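Local coordinates for putative exported protein (Peptoclostridium difficile, PDB 5TTA), which is of unknown function but is probably exported, being made with a signal sequence, and belongs to the DUF5780 family of the E-set clan, at residues A[170-173]-A[174-178]; A[239-242]-A[243-247]. All coordinates share one frame; numbering follows the deposited sequence.

Interaction 1: A[170-173]-A[174-178]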
# COMPACT_ATOMS: atom_id res chain seq x y z
N LYS A 170 7.34 -0.46 -4.66
CA LYS A 170 8.58 -0.87 -5.31
C LYS A 170 9.54 -1.53 -4.31
O LYS A 170 10.17 -2.54 -4.63
CB LYS A 170 9.23 0.32 -6.00
CG LYS A 170 10.45 -0.02 -6.82
CD LYS A 170 10.89 1.17 -7.69
CE LYS A 170 11.61 2.24 -6.87
NZ LYS A 170 12.96 1.81 -6.41
N GLU A 171 9.64 -0.99 -3.09
CA GLU A 171 10.58 -1.57 -2.12
C GLU A 171 10.15 -2.97 -1.69
O GLU A 171 10.99 -3.87 -1.56
CB GLU A 171 10.75 -0.66 -0.91
CG GLU A 171 11.72 0.50 -1.10
CD GLU A 171 13.19 0.07 -1.20
OE1 GLU A 171 13.47 -1.15 -1.20
OE2 GLU A 171 14.07 0.95 -1.27
N TYR A 172 8.85 -3.17 -1.46
CA TYR A 172 8.34 -4.50 -1.13
C TYR A 172 8.67 -5.49 -2.24
O TYR A 172 9.18 -6.59 -1.98
CB TYR A 172 6.84 -4.43 -0.87
CG TYR A 172 6.14 -5.77 -0.73
CD1 TYR A 172 6.02 -6.39 0.51
CD2 TYR A 172 5.57 -6.39 -1.84
CE1 TYR A 172 5.36 -7.62 0.64
CE2 TYR A 172 4.91 -7.62 -1.72
CZ TYR A 172 4.81 -8.22 -0.48
OH TYR A 172 4.17 -9.43 -0.36
N ALA A 173 8.41 -5.11 -3.49
CA ALA A 173 8.71 -5.98 -4.61
C ALA A 173 10.20 -6.30 -4.70
O ALA A 173 10.58 -7.42 -5.06
CB ALA A 173 8.20 -5.35 -5.91
N LYS A 174 11.06 -5.33 -4.37
CA LYS A 174 12.50 -5.61 -4.37
C LYS A 174 12.88 -6.63 -3.29
O LYS A 174 13.71 -7.51 -3.51
CB LYS A 174 13.28 -4.30 -4.20
CG LYS A 174 13.59 -3.64 -5.56
CD LYS A 174 13.47 -2.10 -5.55
CE LYS A 174 14.71 -1.39 -5.03
NZ LYS A 174 14.85 -1.47 -3.55
N GLN A 175 12.24 -6.54 -2.13
CA GLN A 175 12.52 -7.51 -1.08
C GLN A 175 12.02 -8.91 -1.44
O GLN A 175 12.56 -9.91 -0.96
CB GLN A 175 11.91 -7.03 0.23
CG GLN A 175 12.50 -5.72 0.70
CD GLN A 175 11.89 -5.25 2.00
OE1 GLN A 175 11.64 -6.05 2.91
NE2 GLN A 175 11.61 -3.96 2.09
N ASN A 176 10.99 -9.00 -2.29
CA ASN A 176 10.46 -10.27 -2.75
C ASN A 176 11.04 -10.73 -4.09
O ASN A 176 10.46 -11.62 -4.72
CB ASN A 176 8.94 -10.19 -2.88
CG ASN A 176 8.26 -10.20 -1.56
OD1 ASN A 176 8.28 -11.21 -0.85
ND2 ASN A 176 7.66 -9.08 -1.19
N ALA A 177 12.16 -10.17 -4.53
CA ALA A 177 12.68 -10.49 -5.85
C ALA A 177 13.24 -11.92 -5.90
O ALA A 177 13.62 -12.51 -4.88
CB ALA A 177 13.78 -9.50 -6.24
N ILE A 178 13.27 -12.48 -7.11
CA ILE A 178 13.93 -13.76 -7.35
C ILE A 178 15.43 -13.51 -7.41
O ILE A 178 15.92 -12.80 -8.29
CB ILE A 178 13.44 -14.42 -8.65
CG1 ILE A 178 11.91 -14.61 -8.63
CG2 ILE A 178 14.11 -15.76 -8.82
CD1 ILE A 178 11.30 -15.03 -9.97
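Tyr172 and Asn176 meet where the long helix 156-175 comes to its C-terminal end, Asn176 being the first residue to depart from helical torsions. Backbone bonds hold this last turn. Lys174 N donates to Lys170 O and Gln175 N to Glu171 O, the regular i to i+4 pattern, and Asn176 N continues it by reaching Tyr172 O at 3.0 Å; a weak, longer bond from the same N-H goes to Ala173 O. Tyr172 O is gripped a second time by Asn176 ND2, although the N-H angle of 130° makes this bond weak.

Amide and ring also interact. With CG anti to the backbone N (chi1 171°), the Tyr172 ring points outward with a lean toward the C-terminal end, and Asn176 ND2 sits 3.0 Å above its plane, over the centre. The amide is turned 60° from the ring plane, so it meets the ring by its nitrogen rather than lying flat on it.

On another side of the turn the contact is ionic. Lys174 bends back towards the preceding turn, its CD passing Lys170 CG; the Lys174 and Ala173 side chains also touch Met73 of strand 72-82. The bend delivers the ammonium to Glu171 in a salt bridge, Lys174 NZ lying 2.7 Å from Glu171 OE1 and approaching from above the carboxylate plane.

Interaction 2: A[239-242]-A[243-247]; sequences SNSV and LENYY
Ser239 opens the short helix 240-244 near the C terminus as its N-cap and meets Leu243 one turn on. Its OG accepts the N-H of Val242 at 3.2 Å in a nearly straight bond (168°), a standard N-terminal cap, while Ser239 O receives Leu243 N. The Leu243 side chain packs its CG 3.5 Å from that same Ser239 O; the buried side chain also touches Tyr205 and Ile207 of strand 205-215, joining the helix to the sheet.

Asn240 contributes its carbonyl, which takes the N-H of Glu244 at 2.8 Å; CB and CG of Glu244 lie against this oxygen too. The polar ends of both side chains are engaged elsewhere: Asn240 ND2 donates to Lys84 O, and Glu244 OE1 is hydrogen-bonded to Tyr205 OH.

At Ser241 the helix is already ending. Its carbonyl oxygen accepts Asn245 N and, weakly, Asn245 ND2, the latter at 2.9 Å but with an N-H angle of only 115°. Asn245 CG stands beside its own backbone N (chi1 -59°), which folds the amide back over the final turn and brings ND2 within 3.6 Å of Ser241 OG.

Val242 closes the segment. Its carbonyl receives a weak, long bond from Asn245 N, and Asn245 is the first residue to leave helical torsions. The Tyr246 side chain touches Ile207 of strand 205-215, and its hydroxyl is hydrogen-bonded to Trp229 NE1 of helix 226-233. Back at the turn, Tyr246 CB rests 3.4 Å from Val242 O.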
# COMPACT_ATOMS: atom_id res chain seq x y z
N SER A 239 2.69 -29.52 -33.82
CA SER A 239 2.88 -30.97 -33.88
C SER A 239 3.14 -31.54 -32.49
O SER A 239 3.57 -30.85 -31.56
CB SER A 239 4.03 -31.33 -34.83
OG SER A 239 5.29 -31.13 -34.21
N ASN A 240 2.84 -32.84 -32.34
CA ASN A 240 3.03 -33.45 -31.03
C ASN A 240 4.50 -33.55 -30.68
O ASN A 240 4.86 -33.43 -29.51
CB ASN A 240 2.36 -34.82 -30.97
CG ASN A 240 0.88 -34.73 -30.64
OD1 ASN A 240 0.04 -34.65 -31.54
ND2 ASN A 240 0.56 -34.72 -29.36
N SER A 241 5.36 -33.70 -31.69
CA SER A 241 6.80 -33.76 -31.44
C SER A 241 7.32 -32.45 -30.87
O SER A 241 8.10 -32.45 -29.91
CB SER A 241 7.55 -34.10 -32.72
OG SER A 241 8.93 -33.84 -32.53
N VAL A 242 6.91 -31.33 -31.46
CA VAL A 242 7.28 -30.02 -30.92
C VAL A 242 6.76 -29.85 -29.49
O VAL A 242 7.50 -29.43 -28.59
CB VAL A 242 6.77 -28.89 -31.84
CG1 VAL A 242 6.90 -27.55 -31.14
CG2 VAL A 242 7.59 -28.88 -33.20
N LEU A 243 5.48 -30.15 -29.25
CA LEU A 243 4.94 -29.97 -27.90
C LEU A 243 5.65 -30.87 -26.90
O LEU A 243 6.05 -30.41 -25.82
CB LEU A 243 3.44 -30.20 -27.88
CG LEU A 243 2.63 -29.17 -28.69
CD1 LEU A 243 1.18 -29.62 -28.85
CD2 LEU A 243 2.71 -27.80 -28.06
N GLU A 244 5.82 -32.15 -27.23
CA GLU A 244 6.44 -33.08 -26.30
C GLU A 244 7.86 -32.68 -25.94
O GLU A 244 8.30 -32.89 -24.81
CB GLU A 244 6.43 -34.50 -26.86
CG GLU A 244 5.08 -35.21 -26.76
CD GLU A 244 4.75 -35.66 -25.34
OE1 GLU A 244 3.56 -35.67 -24.96
OE2 GLU A 244 5.70 -36.01 -24.59
N ASN A 245 8.61 -32.10 -26.88
CA ASN A 245 10.02 -31.80 -26.66
C ASN A 245 10.27 -30.33 -26.42
O ASN A 245 11.43 -29.89 -26.46
CB ASN A 245 10.85 -32.32 -27.84
CG ASN A 245 10.68 -33.81 -28.03
OD1 ASN A 245 10.88 -34.59 -27.10
ND2 ASN A 245 10.28 -34.21 -29.23
N TYR A 246 9.22 -29.56 -26.14
CA TYR A 246 9.34 -28.09 -26.08
C TYR A 246 10.34 -27.64 -25.03
O TYR A 246 11.09 -26.69 -25.25
CB TYR A 246 7.96 -27.45 -25.84
CG TYR A 246 7.98 -25.94 -26.01
CD1 TYR A 246 7.77 -25.35 -27.26
CD2 TYR A 246 8.24 -25.11 -24.94
CE1 TYR A 246 7.81 -23.97 -27.43
CE2 TYR A 246 8.28 -23.73 -25.09
CZ TYR A 246 8.07 -23.17 -26.32
OH TYR A 246 8.09 -21.80 -26.45
N TYR A 247 10.40 -28.32 -23.88
CA TYR A 247 11.35 -27.95 -22.84
C TYR A 247 12.56 -28.88 -22.79
O TYR A 247 13.33 -28.80 -21.83
CB TYR A 247 10.64 -27.90 -21.48
CG TYR A 247 9.62 -26.80 -21.44
CD1 TYR A 247 10.01 -25.47 -21.47
CD2 TYR A 247 8.25 -27.09 -21.37
CE1 TYR A 247 9.08 -24.44 -21.42
CE2 TYR A 247 7.32 -26.08 -21.35
CZ TYR A 247 7.73 -24.76 -21.37
OH TYR A 247 6.79 -23.76 -21.30

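Overall arrangement
From the N terminus, the chain first builds strands 41-50, 58-66 and 72-82, then reaches interaction 1 at the end of helix 156-175. Each contact closes no more than a single helical turn, and the two follow in series, neither nesting nor crossing. Interaction 1 seats its helix end beside strand 72-82, with Ile178 paired to Ile72 through the backbone. Strand 205-215, antiparallel to strand 72-82 in the same sheet, then leads by way of helix 226-233 to interaction 2, which packs on strand 205-215. The two contacts lie on opposite sides of the chain's centre, their own centres about 35 Å apart, linked through neighbouring strands.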